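Local structure of antibiotic biosynthesis monooxygenase (Shewanella loihica, 2RIL) at residues Ala22-Tyr25 / Trp26-His29; Asp31-Ala34 / Gln35-Gly38; Ser64-Asp67 / Phe68-Ala72; Ala71-Lys74 / Met75-Ala78. The protein is a putative monooxygenase of the antibiotic biosynthesis monooxygenase family, a small dimeric alpha+beta protein whose substrate is not established. All coordinates share one frame; numbering follows the deposited sequence. Where two conformers were deposited one is given.

Interaction 1: Ala22-Tyr25 / Trp26-His29; sequences AIEY and WEAH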
loop_
_atom_site.group_PDB
_atom_site.type_symbol
_atom_site.label_atom_id
_atom_site.label_comp_id
_atom_site.label_asym_id
_atom_site.label_seq_id
_atom_site.Cartn_x
_atom_site.Cartn_y
_atom_site.Cartn_z
ATOM N N ALA A 22 -4.918 4.815 -16.990
ATOM C CA ALA A 22 -4.190 5.105 -15.734
ATOM C C ALA A 22 -2.926 4.265 -15.637
ATOM O O ALA A 22 -1.872 4.783 -15.246
ATOM C CB ALA A 22 -5.093 4.835 -14.534
ATOM N N ILE A 23 -3.021 2.968 -15.966
ATOM C CA ILE A 23 -1.815 2.103 -16.014
ATOM C C ILE A 23 -0.751 2.665 -16.923
ATOM O O ILE A 23 0.407 2.756 -16.549
ATOM C CB ILE A 23 -2.147 0.625 -16.382
ATOM C CG1 ILE A 23 -3.046 -0.020 -15.309
ATOM C CG2 ILE A 23 -0.871 -0.205 -16.586
ATOM C CD1 ILE A 23 -3.702 -1.348 -15.797
ATOM N N GLU A 24 -1.155 3.088 -18.112
ATOM C CA GLU A 24 -0.184 3.526 -19.103
ATOM C C GLU A 24 0.471 4.860 -18.683
ATOM O O GLU A 24 1.662 5.059 -18.892
ATOM C CB GLU A 24 -0.859 3.548 -20.499
ATOM C CG GLU A 24 -1.145 2.118 -20.953
ATOM C CD GLU A 24 -1.924 1.950 -22.249
ATOM O OE1 GLU A 24 -2.025 2.906 -23.025
ATOM O OE2 GLU A 24 -2.413 0.806 -22.493
ATOM N N TYR A 25 -0.303 5.737 -18.042
ATOM C CA TYR A 25 0.233 6.965 -17.427
ATOM C C TYR A 25 1.264 6.598 -16.364
ATOM O O TYR A 25 2.380 7.121 -16.342
ATOM C CB TYR A 25 -0.938 7.775 -16.810
ATOM C CG TYR A 25 -0.556 8.977 -15.984
ATOM C CD1 TYR A 25 -0.355 8.879 -14.600
ATOM C CD2 TYR A 25 -0.490 10.215 -16.572
ATOM C CE1 TYR A 25 -0.013 10.019 -13.852
ATOM C CE2 TYR A 25 -0.169 11.342 -15.842
ATOM C CZ TYR A 25 0.050 11.243 -14.491
ATOM O OH TYR A 25 0.368 12.406 -13.799
ATOM N N TRP A 26 0.895 5.648 -15.515
ATOM C CA TRP A 26 1.771 5.205 -14.456
ATOM C C TRP A 26 3.066 4.647 -15.056
ATOM O O TRP A 26 4.162 4.972 -14.581
ATOM C CB TRP A 26 1.063 4.187 -13.567
ATOM C CG TRP A 26 2.027 3.695 -12.514
ATOM C CD1 TRP A 26 2.300 4.266 -11.297
ATOM C CD2 TRP A 26 2.920 2.581 -12.624
ATOM N NE1 TRP A 26 3.253 3.548 -10.630
ATOM C CE2 TRP A 26 3.657 2.507 -11.425
ATOM C CE3 TRP A 26 3.151 1.622 -13.610
ATOM C CZ2 TRP A 26 4.609 1.533 -11.210
ATOM C CZ3 TRP A 26 4.106 0.675 -13.394
ATOM C CH2 TRP A 26 4.807 0.614 -12.183
ATOM N N GLU A 27 2.968 3.830 -16.111
ATOM C CA GLU A 27 4.149 3.253 -16.743
ATOM C C GLU A 27 5.128 4.282 -17.286
ATOM O O GLU A 27 6.330 4.119 -17.149
ATOM C CB GLU A 27 3.732 2.338 -17.878
ATOM C CG GLU A 27 3.053 1.034 -17.421
ATOM C CD GLU A 27 2.418 0.275 -18.555
ATOM O OE1 GLU A 27 1.746 0.937 -19.397
ATOM O OE2 GLU A 27 2.585 -0.985 -18.593
ATOM N N ALA A 28 4.595 5.341 -17.895
ATOM C CA ALA A 28 5.450 6.413 -18.395
ATOM C C ALA A 28 6.248 7.062 -17.266
ATOM O O ALA A 28 7.442 7.351 -17.432
ATOM C CB ALA A 28 4.594 7.440 -19.176
ATOM N N HIS A 29 5.593 7.258 -16.129
ATOM C CA HIS A 29 6.252 7.766 -14.948
ATOM C C HIS A 29 7.261 6.800 -14.339
ATOM O O HIS A 29 8.341 7.213 -13.977
ATOM C CB HIS A 29 5.236 8.253 -13.933
ATOM C CG HIS A 29 4.528 9.490 -14.377
ATOM N ND1 HIS A 29 3.608 9.486 -15.403
ATOM C CD2 HIS A 29 4.609 10.776 -13.949
ATOM C CE1 HIS A 29 3.154 10.719 -15.586
ATOM N NE2 HIS A 29 3.757 11.519 -14.720
#
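The carbonyl oxygen of Tyr25 is gripped twice by His29, one helical turn further on. Its ring nitrogen ND1 donates to Tyr25 O at 2.8 Å, while the backbone N of the same residue gives the ordinary helical bond to that oxygen, longer at 3.2 Å. The oxygen lies close to the imidazole plane, where the ring N-H points, but ND1 comes in from above the carbonyl plane, 41° out of it. CG of His29 stands beside its own backbone N (chi1 -69°), which folds the ring back along the helix and brings ND1 to the oxygen. The same fold sets CE1 of the imidazole over one face of the Tyr25 ring, toward the rim, 3.3 Å from Tyr25 CZ. The two rings meet obliquely, planes 37° apart, and the bond from ND1 limits rotation of the imidazole.

On another side of the helix, the extended Glu27 chain runs back over Ile23 and Glu24. Its CD packs on Ile23 CG2 at 3.9 Å, and OE1 lies 3.2 Å from Glu24 CA and 3.5 Å from Glu24 CG. The Glu24 and Glu27 side chains point the same way, their charged oxygens not in contact, and OE2 of Glu27 forms a salt bridge with Arg98 of the second subunit, which probably offsets the repulsion. Trp26 packs on Thr42 and Leu44 of the sheet. One helix thus faces its own sheet and the partner subunit together, as in the dimeric alpha/beta-barrel fold.

Interaction 2: Asp31-Ala34 / Gln35-Gly38; sequences DFMA and QQPG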
loop_
_atom_site.group_PDB
_atom_site.type_symbol
_atom_site.label_atom_id
_atom_site.label_comp_id
_atom_site.label_asym_id
_atom_site.label_seq_id
_atom_site.Cartn_x
_atom_site.Cartn_y
_atom_site.Cartn_z
ATOM N N ASP A 31 8.934 4.559 -15.999
ATOM C CA ASP A 31 10.087 4.565 -16.873
ATOM C C ASP A 31 11.044 5.730 -16.563
ATOM O O ASP A 31 12.254 5.542 -16.618
ATOM C CB ASP A 31 9.667 4.571 -18.345
ATOM C CG ASP A 31 8.951 3.297 -18.764
ATOM O OD1 ASP A 31 8.987 2.291 -18.031
ATOM O OD2 ASP A 31 8.331 3.299 -19.856
ATOM N N PHE A 32 10.523 6.886 -16.197
ATOM C CA PHE A 32 11.390 7.986 -15.768
ATOM C C PHE A 32 12.038 7.675 -14.425
ATOM O O PHE A 32 13.226 7.763 -14.248
ATOM C CB PHE A 32 10.595 9.293 -15.635
ATOM C CG PHE A 32 11.421 10.427 -15.156
ATOM C CD1 PHE A 32 12.167 11.198 -16.057
ATOM C CD2 PHE A 32 11.520 10.722 -13.800
ATOM C CE1 PHE A 32 12.969 12.221 -15.596
ATOM C CE2 PHE A 32 12.280 11.771 -13.357
ATOM C CZ PHE A 32 13.008 12.522 -14.259
HETATM N N MSE A 33 11.241 7.257 -13.454
HETATM C CA MSE A 33 11.775 7.044 -12.100
HETATM C C MSE A 33 12.795 5.915 -12.044
HETATM O O MSE A 33 13.773 5.971 -11.281
HETATM C CB MSE A 33 10.614 6.740 -11.152
HETATM C CG MSE A 33 9.719 7.942 -10.855
HETATM SE SE MSE A 33 10.685 9.498 -10.183
HETATM C CE MSE A 33 10.005 9.519 -8.336
ATOM N N ALA A 34 12.611 4.922 -12.898
ATOM C CA ALA A 34 13.456 3.751 -12.880
ATOM C C ALA A 34 14.873 4.058 -13.314
ATOM O O ALA A 34 15.791 3.264 -13.039
ATOM C CB ALA A 34 12.822 2.612 -13.742
ATOM N N GLN A 35 15.053 5.201 -13.969
ATOM C CA GLN A 35 16.362 5.712 -14.368
ATOM C C GLN A 35 17.088 6.559 -13.354
ATOM O O GLN A 35 18.239 6.995 -13.586
ATOM C CB GLN A 35 16.202 6.531 -15.663
ATOM C CG GLN A 35 15.728 5.648 -16.797
ATOM C CD GLN A 35 16.818 4.646 -17.177
ATOM O OE1 GLN A 35 17.980 5.028 -17.412
ATOM N NE2 GLN A 35 16.466 3.362 -17.186
ATOM N N GLN A 36 16.454 6.789 -12.215
ATOM C CA GLN A 36 16.965 7.731 -11.232
ATOM C C GLN A 36 17.807 7.016 -10.216
ATOM O O GLN A 36 17.528 5.857 -9.852
ATOM C CB GLN A 36 15.831 8.473 -10.555
ATOM C CG GLN A 36 14.916 9.197 -11.533
ATOM C CD GLN A 36 15.647 10.089 -12.450
ATOM O OE1 GLN A 36 16.476 10.922 -12.027
ATOM N NE2 GLN A 36 15.333 9.953 -13.731
ATOM N N PRO A 37 18.861 7.681 -9.745
ATOM C CA PRO A 37 19.658 7.072 -8.705
ATOM C C PRO A 37 18.829 6.657 -7.475
ATOM O O PRO A 37 17.977 7.390 -7.022
ATOM C CB PRO A 37 20.660 8.183 -8.343
ATOM C CG PRO A 37 20.809 8.945 -9.571
ATOM C CD PRO A 37 19.420 8.982 -10.141
ATOM N N GLY A 38 19.080 5.472 -6.979
ATOM C CA GLY A 38 18.444 5.018 -5.755
ATOM C C GLY A 38 17.154 4.234 -5.980
ATOM O O GLY A 38 16.618 3.669 -5.038
HETATM O O HOH W 1 13.252 3.103 -17.654
HETATM O O HOH W 2 18.070 3.613 -11.476
#
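Phe32 O accepts two hydrogen bonds where helix 19-33 gives way to loop. Gln36 NE2 reaches it at 3.1 Å in a nearly straight bond (170°), and Gln35 N at 3.2 Å in a more bent one, the two donors arriving from opposite faces of the carbonyl plane. The amide of Gln36 can make this bond because its chain doubles back: CG lies beside the backbone N and chi2 is -53°. The oxygen then falls exactly in the amide plane, and the amide is laid nearly flat, 12° from parallel, over one face of the Phe32 ring, with NE2 3.5 Å from Phe32 CZ and offset toward the rim.

Met33 O takes Gln36 N at 3.0 Å, closing a type I beta turn from Met33 to Gln36. Two waters serve other carbonyls near the helix end. One donates to Asp31 O at 2.8 Å and accepts from Gln35 NE2; the second donates to both Ala34 O and Gln36 O, tying together two carbonyls of the turn itself. Beyond it, Gly38 pairs by backbone with Gln63, and Phe32 also rests on Ala78 of helix 65-79.

The carbonyls of a helix's last turn lack the amides of a next turn. Here a glutamine amide, turn nitrogens and water take their place, and the bond to Phe32 O also holds the Gln36 amide flat against the ring.

Interaction 3: Ser64-Asp67 / Phe68-Ala72; sequences SEAD and FYQAA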
loop_
_atom_site.group_PDB
_atom_site.type_symbol
_atom_site.label_atom_id
_atom_site.label_comp_id
_atom_site.label_asym_id
_atom_site.label_seq_id
_atom_site.Cartn_x
_atom_site.Cartn_y
_atom_site.Cartn_z
ATOM N N SER A 64 16.972 5.507 -0.361
ATOM C CA SER A 64 16.908 6.516 0.685
ATOM C C SER A 64 15.850 7.515 0.398
ATOM O O SER A 64 15.428 7.671 -0.763
ATOM C CB SER A 64 18.256 7.264 0.769
ATOM O OG SER A 64 18.534 7.994 -0.399
ATOM N N GLU A 65 15.464 8.234 1.451
ATOM C CA GLU A 65 14.571 9.378 1.307
ATOM C C GLU A 65 15.181 10.399 0.338
ATOM O O GLU A 65 14.465 10.937 -0.528
ATOM C CB GLU A 65 14.339 10.082 2.656
ATOM C CG GLU A 65 13.426 9.395 3.602
ATOM C CD GLU A 65 13.265 10.153 4.910
ATOM O OE1 GLU A 65 12.885 11.323 4.861
ATOM O OE2 GLU A 65 13.518 9.571 5.967
ATOM N N ALA A 66 16.463 10.719 0.515
ATOM C CA ALA A 66 17.110 11.702 -0.340
ATOM C C ALA A 66 16.977 11.333 -1.803
ATOM O O ALA A 66 16.693 12.183 -2.666
ATOM C CB ALA A 66 18.596 11.822 0.038
ATOM N N ASP A 67 17.251 10.064 -2.127
ATOM C CA ASP A 67 17.131 9.636 -3.518
ATOM C C ASP A 67 15.739 9.798 -4.069
ATOM O O ASP A 67 15.525 10.297 -5.207
ATOM C CB ASP A 67 17.640 8.228 -3.724
ATOM C CG ASP A 67 19.127 8.100 -3.579
ATOM O OD1 ASP A 67 19.811 9.101 -3.703
ATOM O OD2 ASP A 67 19.664 6.966 -3.408
ATOM N N PHE A 68 14.756 9.382 -3.291
ATOM C CA PHE A 68 13.399 9.594 -3.750
ATOM C C PHE A 68 13.034 11.068 -3.979
ATOM O O PHE A 68 12.461 11.416 -5.026
ATOM C CB PHE A 68 12.391 8.981 -2.751
ATOM C CG PHE A 68 10.985 9.304 -3.117
ATOM C CD1 PHE A 68 10.346 8.585 -4.099
ATOM C CD2 PHE A 68 10.358 10.393 -2.557
ATOM C CE1 PHE A 68 9.075 8.953 -4.524
ATOM C CE2 PHE A 68 9.070 10.756 -2.973
ATOM C CZ PHE A 68 8.450 10.030 -3.958
ATOM N N TYR A 69 13.361 11.926 -3.006
ATOM C CA TYR A 69 12.999 13.344 -3.105
ATOM C C TYR A 69 13.683 14.013 -4.287
ATOM O O TYR A 69 13.075 14.829 -4.964
ATOM C CB TYR A 69 13.311 14.112 -1.830
ATOM C CG TYR A 69 12.613 13.677 -0.596
ATOM C CD1 TYR A 69 11.267 13.481 -0.569
ATOM C CD2 TYR A 69 13.326 13.584 0.598
ATOM C CE1 TYR A 69 10.627 13.055 0.641
ATOM C CE2 TYR A 69 12.713 13.223 1.758
ATOM C CZ TYR A 69 11.364 12.972 1.770
ATOM O OH TYR A 69 10.827 12.616 2.994
ATOM N N GLN A 70 14.938 13.648 -4.496
ATOM C CA GLN A 70 15.730 14.148 -5.626
ATOM C C GLN A 70 15.043 13.756 -6.986
ATOM O O GLN A 70 14.889 14.586 -7.886
ATOM C CB GLN A 70 17.224 13.686 -5.435
ATOM C CG GLN A 70 17.965 14.443 -4.220
ATOM C CD GLN A 70 19.337 13.835 -3.680
ATOM O OE1 GLN A 70 19.967 12.986 -4.317
ATOM N NE2 GLN A 70 19.767 14.284 -2.477
ATOM N N ALA A 71 14.559 12.505 -7.082
ATOM C CA ALA A 71 13.930 11.940 -8.267
ATOM C C ALA A 71 12.560 12.600 -8.478
ATOM O O ALA A 71 12.182 12.950 -9.597
ATOM C CB ALA A 71 13.747 10.451 -8.080
ATOM N N ALA A 72 11.817 12.798 -7.386
ATOM C CA ALA A 72 10.489 13.466 -7.479
ATOM C C ALA A 72 10.585 14.919 -7.997
ATOM O O ALA A 72 9.751 15.367 -8.820
ATOM C CB ALA A 72 9.756 13.418 -6.118
HETATM O O HOH W 3 21.584 10.831 -2.796
HETATM O O HOH W 4 19.719 11.280 -6.233
#
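Phe68 begins the second turn of helix 65-79, its N donating to Ser64 O at 3.1 Å. With CG anti to its backbone N (chi1 174°), its ring is sent away from the first turn toward the sheet and helix 19-33, where it meets Trp62 edge-to-face and packs on Leu8, Leu93 and Met33.

Tyr69 leans back instead. CG sits beside its own N (chi1 -61°), so the ring runs alongside the Glu65 side chain: CE2 touches Glu65 CB at 3.6 Å, and OH comes to 3.1 Å from Glu65 OE1, a bond that is not settled because the hydroxyl proton has another acceptor within reach. The carboxylate stands nearly upright to the ring, planes 83° apart. Glu65 OE2 has a long, weak ion pair with Arg95, and the Glu65 chain also packs on Ile48 of the second subunit.

These residues occupy the start of the helix, where Ser64 is the N-cap: its OG accepts from Asp67 N at 3.0 Å, satisfying an amide that precedes the regular i to i+4 pattern.

Gln70, in the conformer described, folds back over the first turn, its extended chain lying along Ala66. There its OE1 and Asp67 OD1 are both acceptors, and a water donating to each joins them, at 2.6 Å to Asp67 OD1 and 3.1 Å to Gln70 OE1. Ala71, buried, gives its N to Asp67 O, and its methyl group lies near that same oxygen while packing on Met33 and Gln36. Ala72 N in turn donates to Phe68 O, carrying the helix onward.

Interaction 4: Ala71-Lys74 / Met75-Ala78; sequences AAQK and MRQA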
loop_
_atom_site.group_PDB
_atom_site.type_symbol
_atom_site.label_atom_id
_atom_site.label_comp_id
_atom_site.label_asym_id
_atom_site.label_seq_id
_atom_site.Cartn_x
_atom_site.Cartn_y
_atom_site.Cartn_z
ATOM N N ALA A 71 14.559 12.505 -7.082
ATOM C CA ALA A 71 13.930 11.940 -8.267
ATOM C C ALA A 71 12.560 12.600 -8.478
ATOM O O ALA A 71 12.182 12.950 -9.597
ATOM C CB ALA A 71 13.747 10.451 -8.080
ATOM N N ALA A 72 11.817 12.798 -7.386
ATOM C CA ALA A 72 10.489 13.466 -7.479
ATOM C C ALA A 72 10.585 14.919 -7.997
ATOM O O ALA A 72 9.751 15.367 -8.820
ATOM C CB ALA A 72 9.756 13.418 -6.118
ATOM N N GLN A 73 11.607 15.644 -7.549
ATOM C CA GLN A 73 11.859 17.015 -8.023
ATOM C C GLN A 73 12.183 16.996 -9.517
ATOM O O GLN A 73 11.627 17.773 -10.310
ATOM C CB GLN A 73 13.007 17.646 -7.235
ATOM C CG GLN A 73 13.314 19.102 -7.711
ATOM C CD GLN A 73 14.525 19.828 -7.087
ATOM O OE1 GLN A 73 14.808 19.686 -5.900
ATOM N NE2 GLN A 73 15.172 20.726 -7.889
ATOM N N LYS A 74 13.041 16.063 -9.924
ATOM C CA LYS A 74 13.332 15.918 -11.365
ATOM C C LYS A 74 12.115 15.563 -12.213
ATOM O O LYS A 74 11.959 16.069 -13.337
ATOM C CB LYS A 74 14.475 14.942 -11.627
ATOM C CG LYS A 74 15.818 15.356 -11.061
ATOM C CD LYS A 74 16.883 14.387 -11.552
ATOM C CE LYS A 74 18.270 14.724 -10.999
ATOM N NZ LYS A 74 18.674 13.932 -9.788
HETATM N N MSE A 75 11.232 14.729 -11.654
HETATM C CA MSE A 75 10.007 14.290 -12.325
HETATM C C MSE A 75 9.075 15.459 -12.644
HETATM O O MSE A 75 8.422 15.455 -13.708
HETATM C CB MSE A 75 9.268 13.221 -11.472
HETATM C CG MSE A 75 8.383 12.263 -12.280
HETATM SE SE MSE A 75 7.229 11.075 -11.177
HETATM C CE MSE A 75 5.994 12.478 -10.749
ATOM N N ARG A 76 9.023 16.453 -11.750
ATOM C CA ARG A 76 8.217 17.671 -11.942
ATOM C C ARG A 76 8.706 18.479 -13.111
ATOM O O ARG A 76 7.908 19.047 -13.880
ATOM C CB ARG A 76 8.191 18.567 -10.717
ATOM C CG ARG A 76 7.274 18.046 -9.661
ATOM C CD ARG A 76 6.983 19.099 -8.658
ATOM N NE ARG A 76 8.113 19.288 -7.781
ATOM C CZ ARG A 76 8.380 18.528 -6.734
ATOM N NH1 ARG A 76 7.625 17.469 -6.443
ATOM N NH2 ARG A 76 9.436 18.797 -5.994
ATOM N N GLN A 77 10.021 18.514 -13.276
ATOM C CA GLN A 77 10.594 19.204 -14.434
ATOM C C GLN A 77 10.364 18.435 -15.755
ATOM O O GLN A 77 9.987 19.038 -16.771
ATOM C CB GLN A 77 12.069 19.427 -14.209
ATOM C CG GLN A 77 12.699 20.280 -15.332
ATOM C CD GLN A 77 14.196 20.559 -15.157
ATOM O OE1 GLN A 77 14.840 20.031 -14.253
ATOM N NE2 GLN A 77 14.739 21.432 -16.016
ATOM N N ALA A 78 10.628 17.137 -15.763
ATOM C CA ALA A 78 10.563 16.302 -16.976
ATOM C C ALA A 78 9.147 15.955 -17.473
ATOM O O ALA A 78 8.894 15.962 -18.701
ATOM C CB ALA A 78 11.301 15.019 -16.721
#
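Packing of side chains on their own helix backbone, along the later turns of helix 65-79, is what joins Ala71-Lys74 to Met75-Ala78 in a largely surface contact. The distinctive side chain is Arg76. Its CG lies beside the backbone N and the chain bends at chi3 (-75°), folding the guanidinium back so that one face lies over the previous turn. Ala72 O and the CA of Gln73 both sit beneath that face, toward its rim. NH2 touches Gln73 CA at 3.6 Å, while NH1 stays 3.8 Å from Ala72 O, an approach over the face and not along an N-H.

Met75, a selenomethionine here, sets CB against Ala72 O at 3.4 Å, but its CG is anti to the backbone N (chi1 -154°) and the chain leads toward helix 19-33. In the conformer described, the selenium meets His29, while CA and CG lie against Phe32. Lys74 stretches back beside Gln36.

The backbone bonds vary in length. Met75 N to Ala71 O is 2.9 Å, Ala78 N to Lys74 O 3.0 Å and Arg76 N to Ala72 O 3.2 Å, whereas Gln77 N to Gln73 O is weak at 3.5 Å. Gln73 O also takes a weak bond from Arg76 N, at 3.3 Å.

Chemically, the contact relies on the helix backbone and on van der Waals packing; the positive guanidinium over Ala72 O is probably a mild electrostatic attraction at most.

In the fold
The four contacts are local, each within one helix or at its end, and they lie on the two helices of the subunit. Interactions 1, 2 and 3 follow in series, 1 and 2 on helix 19-33 and the loop after it, and interaction 4 begins where 3 ends on helix 65-79, the two sharing Ala71 and Ala72. Interactions 1 and 3 have centres about 20 Å apart, nearest atoms about 8 Å; the centres of 2 and 3, 2 and 4, and 3 and 4 are each about 10 Å apart. Interaction 4 touches both 1 and 2; interaction 2, with its loop, also touches 3. With the four-stranded antiparallel sheet the helices form the ferredoxin-like alpha+beta unit of the dimeric barrel family.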